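Local structure of replicative DNA helicase DnaB, 1st part (Mycobacterium tuberculosis, 2R5U) at residues P28-L31 with A32-Q35; I48-V51 with L52-R56; V155-V158 with V159-Q163. The protein probably acts, as a full-length homohexamer of which this chain is the N-terminal domain, as the main replicative helicase, using ATP to separate duplex DNA ahead of the replisome. All coordinates share one frame; numbering follows the deposited sequence.

Contact 1 (P28-L31 with A32-Q35)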
# COMPACT_ATOMS: atom_id res chain seq x y z
N PRO B 28 -25.48 -23.17 4.57
CA PRO B 28 -26.02 -23.94 5.70
C PRO B 28 -25.93 -23.16 7.02
O PRO B 28 -24.86 -22.64 7.34
CB PRO B 28 -25.12 -25.18 5.74
CG PRO B 28 -24.68 -25.36 4.28
CD PRO B 28 -24.55 -23.97 3.74
N GLN B 29 -27.05 -23.04 7.73
CA GLN B 29 -27.12 -22.19 8.93
C GLN B 29 -28.34 -22.53 9.79
O GLN B 29 -29.30 -23.12 9.31
CB GLN B 29 -27.16 -20.70 8.53
CG GLN B 29 -28.44 -20.30 7.76
CD GLN B 29 -28.42 -18.89 7.22
OE1 GLN B 29 -28.95 -17.97 7.84
NE2 GLN B 29 -27.79 -18.71 6.07
N ASP B 30 -28.31 -22.14 11.06
CA ASP B 30 -29.51 -22.17 11.89
C ASP B 30 -29.44 -20.98 12.84
O ASP B 30 -28.80 -21.06 13.90
CB ASP B 30 -29.66 -23.50 12.66
CG ASP B 30 -31.05 -23.68 13.28
OD1 ASP B 30 -31.66 -22.69 13.74
OD2 ASP B 30 -31.55 -24.82 13.33
N LEU B 31 -30.05 -19.87 12.43
CA LEU B 31 -30.03 -18.64 13.23
C LEU B 31 -30.73 -18.80 14.57
O LEU B 31 -30.27 -18.26 15.56
CB LEU B 31 -30.62 -17.45 12.45
CG LEU B 31 -29.73 -16.40 11.76
CD1 LEU B 31 -29.27 -15.39 12.75
CD2 LEU B 31 -28.52 -16.99 11.04
N ALA B 32 -31.84 -19.55 14.60
CA ALA B 32 -32.57 -19.80 15.82
C ALA B 32 -31.66 -20.53 16.81
O ALA B 32 -31.61 -20.17 17.98
CB ALA B 32 -33.82 -20.61 15.55
N ALA B 33 -30.96 -21.57 16.34
CA ALA B 33 -30.06 -22.33 17.22
C ALA B 33 -28.87 -21.47 17.71
O ALA B 33 -28.44 -21.60 18.86
CB ALA B 33 -29.61 -23.61 16.56
N GLU B 34 -28.37 -20.58 16.86
CA GLU B 34 -27.33 -19.62 17.29
C GLU B 34 -27.80 -18.73 18.45
O GLU B 34 -27.04 -18.47 19.39
CB GLU B 34 -26.84 -18.72 16.14
CG GLU B 34 -26.06 -19.49 15.05
CD GLU B 34 -25.43 -18.63 13.96
OE1 GLU B 34 -25.39 -17.38 14.04
OE2 GLU B 34 -24.93 -19.26 12.99
N GLN B 35 -29.02 -18.23 18.33
CA GLN B 35 -29.62 -17.37 19.37
C GLN B 35 -29.75 -18.11 20.69
O GLN B 35 -29.34 -17.59 21.72
CB GLN B 35 -30.98 -16.82 18.89
CG GLN B 35 -30.86 -15.77 17.79
CD GLN B 35 -32.19 -15.47 17.11
OE1 GLN B 35 -33.15 -16.24 17.20
NE2 GLN B 35 -32.24 -14.36 16.41
O HOH W 1 -25.66 -21.63 12.09

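Contact 2 (I48-V51 with L52-R56)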
# COMPACT_ATOMS: atom_id res chain seq x y z
N ILE B 48 -21.64 -22.39 29.08
CA ILE B 48 -20.45 -22.01 28.31
C ILE B 48 -19.54 -23.24 28.13
O ILE B 48 -19.11 -23.53 27.02
CB ILE B 48 -19.64 -20.87 28.98
CG1 ILE B 48 -20.52 -19.60 29.17
CG2 ILE B 48 -18.40 -20.54 28.13
CD1 ILE B 48 -19.84 -18.53 30.01
N ALA B 49 -19.26 -23.96 29.22
CA ALA B 49 -18.37 -25.13 29.17
C ALA B 49 -18.89 -26.18 28.21
O ALA B 49 -18.13 -26.72 27.42
CB ALA B 49 -18.19 -25.75 30.58
N ASP B 50 -20.19 -26.44 28.27
CA ASP B 50 -20.84 -27.37 27.33
C ASP B 50 -20.68 -26.98 25.85
O ASP B 50 -20.38 -27.82 25.00
CB ASP B 50 -22.31 -27.44 27.65
CG ASP B 50 -22.69 -28.73 28.28
OD1 ASP B 50 -23.27 -29.57 27.55
OD2 ASP B 50 -22.38 -28.91 29.49
N VAL B 51 -20.90 -25.70 25.58
CA VAL B 51 -20.84 -25.13 24.25
C VAL B 51 -19.42 -25.21 23.67
O VAL B 51 -19.23 -25.57 22.49
CB VAL B 51 -21.40 -23.66 24.28
CG1 VAL B 51 -21.08 -22.91 23.02
CG2 VAL B 51 -22.92 -23.70 24.52
N LEU B 52 -18.44 -24.90 24.51
CA LEU B 52 -17.03 -24.95 24.15
C LEU B 52 -16.55 -26.33 23.69
O LEU B 52 -15.65 -26.42 22.86
CB LEU B 52 -16.15 -24.44 25.29
CG LEU B 52 -15.86 -22.95 25.22
CD1 LEU B 52 -14.99 -22.55 26.39
CD2 LEU B 52 -15.11 -22.69 23.93
N GLU B 53 -17.14 -27.39 24.24
CA GLU B 53 -16.88 -28.76 23.78
C GLU B 53 -17.15 -28.95 22.30
O GLU B 53 -16.54 -29.79 21.64
CB GLU B 53 -17.78 -29.74 24.52
CG GLU B 53 -17.87 -29.50 25.99
CD GLU B 53 -17.03 -30.43 26.77
OE1 GLU B 53 -17.61 -31.18 27.59
OE2 GLU B 53 -15.79 -30.44 26.56
N ARG B 54 -18.09 -28.17 21.78
CA ARG B 54 -18.60 -28.41 20.44
C ARG B 54 -18.20 -27.37 19.40
O ARG B 54 -18.03 -27.71 18.23
CB ARG B 54 -20.12 -28.52 20.48
CG ARG B 54 -20.64 -29.79 21.10
CD ARG B 54 -21.93 -29.47 21.77
NE ARG B 54 -22.58 -30.60 22.43
CZ ARG B 54 -22.51 -30.85 23.74
NH1 ARG B 54 -21.80 -30.08 24.55
NH2 ARG B 54 -23.17 -31.89 24.25
N LEU B 55 -18.08 -26.12 19.82
CA LEU B 55 -17.85 -25.03 18.89
C LEU B 55 -16.40 -24.56 18.82
O LEU B 55 -15.65 -24.66 19.79
CB LEU B 55 -18.77 -23.83 19.20
CG LEU B 55 -20.27 -24.09 19.11
CD1 LEU B 55 -21.04 -22.81 19.20
CD2 LEU B 55 -20.62 -24.84 17.83
N ARG B 56 -16.04 -24.05 17.65
CA ARG B 56 -14.73 -23.47 17.38
C ARG B 56 -14.96 -22.03 16.93
O ARG B 56 -16.07 -21.71 16.49
CB ARG B 56 -14.04 -24.26 16.26
CG ARG B 56 -14.22 -25.80 16.28
CD ARG B 56 -13.21 -26.52 17.20
NE ARG B 56 -13.47 -26.32 18.62
CZ ARG B 56 -13.96 -27.24 19.46
NH1 ARG B 56 -14.25 -28.47 19.05
NH2 ARG B 56 -14.16 -26.91 20.73

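Contact 3 (V155-V158 with V159-Q163)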
# COMPACT_ATOMS: atom_id res chain seq x y z
N VAL B 155 1.20 -28.07 -11.39
CA VAL B 155 -0.15 -28.47 -11.00
C VAL B 155 -0.21 -29.24 -9.65
O VAL B 155 -1.27 -29.32 -9.02
CB VAL B 155 -0.85 -29.24 -12.19
CG1 VAL B 155 -0.07 -30.50 -12.58
CG2 VAL B 155 -2.30 -29.59 -11.89
N ALA B 156 0.93 -29.78 -9.20
CA ALA B 156 1.00 -30.50 -7.92
C ALA B 156 0.73 -29.59 -6.73
O ALA B 156 0.08 -29.99 -5.76
CB ALA B 156 2.34 -31.19 -7.75
N GLU B 157 1.23 -28.36 -6.81
CA GLU B 157 1.02 -27.39 -5.74
C GLU B 157 -0.38 -26.82 -5.77
O GLU B 157 -0.88 -26.34 -4.75
CB GLU B 157 2.09 -26.30 -5.78
CG GLU B 157 3.34 -26.70 -5.01
CD GLU B 157 4.62 -26.51 -5.80
OE1 GLU B 157 4.85 -25.39 -6.31
OE2 GLU B 157 5.39 -27.50 -5.90
N VAL B 158 -1.03 -26.89 -6.93
CA VAL B 158 -2.45 -26.55 -7.06
C VAL B 158 -3.26 -27.60 -6.29
O VAL B 158 -4.10 -27.25 -5.45
CB VAL B 158 -2.90 -26.50 -8.54
CG1 VAL B 158 -4.36 -26.12 -8.66
CG2 VAL B 158 -2.03 -25.52 -9.32
N VAL B 159 -2.98 -28.87 -6.57
CA VAL B 159 -3.65 -29.99 -5.92
C VAL B 159 -3.43 -29.96 -4.40
O VAL B 159 -4.37 -30.15 -3.62
CB VAL B 159 -3.18 -31.35 -6.51
CG1 VAL B 159 -3.68 -32.51 -5.65
CG2 VAL B 159 -3.66 -31.51 -7.95
N ASP B 160 -2.19 -29.69 -3.99
CA ASP B 160 -1.88 -29.57 -2.57
C ASP B 160 -2.65 -28.43 -1.87
O ASP B 160 -3.07 -28.59 -0.73
CB ASP B 160 -0.37 -29.42 -2.35
CG ASP B 160 0.01 -29.51 -0.90
OD1 ASP B 160 0.14 -30.64 -0.35
OD2 ASP B 160 0.18 -28.42 -0.30
N ARG B 161 -2.84 -27.30 -2.55
CA ARG B 161 -3.61 -26.19 -1.96
C ARG B 161 -5.05 -26.64 -1.76
O ARG B 161 -5.64 -26.41 -0.69
CB ARG B 161 -3.57 -24.91 -2.82
CG ARG B 161 -2.18 -24.35 -3.14
CD ARG B 161 -1.22 -24.52 -1.98
NE ARG B 161 0.08 -25.04 -2.42
CZ ARG B 161 1.23 -24.39 -2.29
NH1 ARG B 161 1.26 -23.19 -1.73
NH2 ARG B 161 2.36 -24.95 -2.71
N ALA B 162 -5.60 -27.29 -2.79
CA ALA B 162 -6.94 -27.89 -2.73
C ALA B 162 -7.10 -28.84 -1.54
O ALA B 162 -8.06 -28.72 -0.79
CB ALA B 162 -7.25 -28.61 -4.03
N GLN B 163 -6.15 -29.75 -1.36
CA GLN B 163 -6.20 -30.72 -0.26
C GLN B 163 -6.07 -30.08 1.14
O GLN B 163 -6.76 -30.48 2.07
CB GLN B 163 -5.16 -31.82 -0.47
CG GLN B 163 -5.40 -32.63 -1.74
CD GLN B 163 -4.29 -33.60 -2.04
OE1 GLN B 163 -3.21 -33.52 -1.46
NE2 GLN B 163 -4.56 -34.56 -2.94

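Contact 1 (P28-L31 with A32-Q35)
Asp30 and Leu31 start the backbone ladder of helix 31-43, with Glu34 N bonded to Asp30 O (3.0 Å) and Gln35 N to Leu31 O (3.0 Å). Asp30 is the N-cap. Its carboxylate reaches forward to the first turn, where OD1 accepts from Ala33 N at 2.9 Å. The N-H points nearly straight at the oxygen (162°), but it comes from above the carboxylate plane, 57° out of it. With chi1 at -167°, CG lies on the far side of CB from the peptide N and next to the carbonyl carbon, which brings OD1 over the helix start. The same torsion sets Asp30 CG against the methyl of Ala33, CG to CB 3.6 Å.

Glu34 runs back from the first turn as an extended chain. Its CG passes Asp30 O at 3.4 Å. Farther out, one water donates to Glu34 OE2 (2.6 Å) and accepts from Asp30 N (2.9 Å). The carboxylate is also bound by His65 through OE1 and by the backbone N of Tyr61 through OE2. The side chains of Asp30 and Ala33 both rest on Ile125 of helix 119-147.

Asp30 is thus tied to the first turn through OD1, its carbonyl O and, by way of the water, its N. The negative charge of Asp30 at the helix N-terminus probably interacts favourably with the helix dipole, and several polar partners hold the buried carboxylate of Glu34.

Contact 2 (I48-V51 with L52-R56)
Arg54 folds back on Asp50 near the C-terminal end of helix 45-52. Its CB begins beside the backbone, 3.7 Å from Val51 O. The chain bends at chi2 (148°) and turns back along the helix. CD then passes Asp50 O at 3.9 Å. CZ lies near both O and OD1 of Asp50. At the tip, NH1 donates to Asp50 O at 2.7 Å, with a bent N-H...O angle of 133°. The oxygen sits at the edge of the guanidinium, in its plane, whereas NH1 stands above the carbonyl plane of Asp50. NH1 also makes a salt bridge to Asp50 OD1 (3.4 Å), in which the hydrogen bond is weak. NH2 lies farther from OD1. The two side chains run side by side in the same direction, and their flat ends are only 14° from parallel.

Val51 O takes two backbone donors, Arg54 N at 2.9 Å and Leu55 N at 3.0 Å. The Leu55 bond runs nearly along the C=O axis, while Arg54 N approaches from above the carbonyl plane. On the buried side, Val51 CG1 meets Leu55 CD1 at 3.8 Å. Val51 also packs on Val37 and Met41 of helix 31-43, and Leu55 on Val126 of helix 119-147.

Asp50 O thus gains a side-chain donor. The positive guanidinium would probably offset the negative helix end and the charge of Asp50.

Contact 3 (V155-V158 with V159-Q163)
Val159 bonds back to Val155 in helix 155-169, the second arm of the helical hairpin of the DnaB N-terminal domain. Val159 N donates to Val155 O at 3.0 Å, and its CG2 lies 3.4 Å from the same oxygen. CG1 is anti to the backbone N (chi1 169°), which puts CG2 beside that N, near the preceding turn.

Asp160 N continues the ladder to Ala156 O, 2.9 Å away. Arg161 comes next and lies alongside Glu157. Its NH2 lies beside CB and CG of Glu157, 3.1 Å from CG. The charged ends probably attract weakly, but no N-H points at the carboxylate: Glu157 OE1 is 4.4 Å from Arg161 NH2, well out of the guanidinium plane. Arg161 also touches Tyr145 of helix 119-147, the first arm.

Ala162 N gives a nearly straight bond (171°) to Val158 O, at 3.1 Å. Its methyl touches Val142 of the first arm and Ile166 of the second subunit. Val155 and Val158 pack on Leu132 and Leu135 of that subunit, so this side of the arm belongs to a subunit interface. Gln163 also meets Ile166 of the second subunit, and its backbone N bonds to Val159 O at 2.9 Å.

Overall arrangement
Contacts 1 and 2 lie in the globular part of the domain, and contact 3 on the hairpin arm. Contact 1 opens helix 31-43, and contact 2 covers the end of helix 45-52. Their centres are about 15 Å apart, their nearest atoms about 7 Å. Val126 of helix 119-147 touches Glu34 of contact 1 and Leu55 of contact 2. That helix runs on to contact 3, whose centre is about 33 Å from each of the others; its nearest atoms are about 18 Å from contact 1 and 17 Å from contact 2. Pro28 and several residues of contact 3 reach the second subunit. The ATPase site of DnaB helicases is in the C-terminal domain, which this fragment lacks.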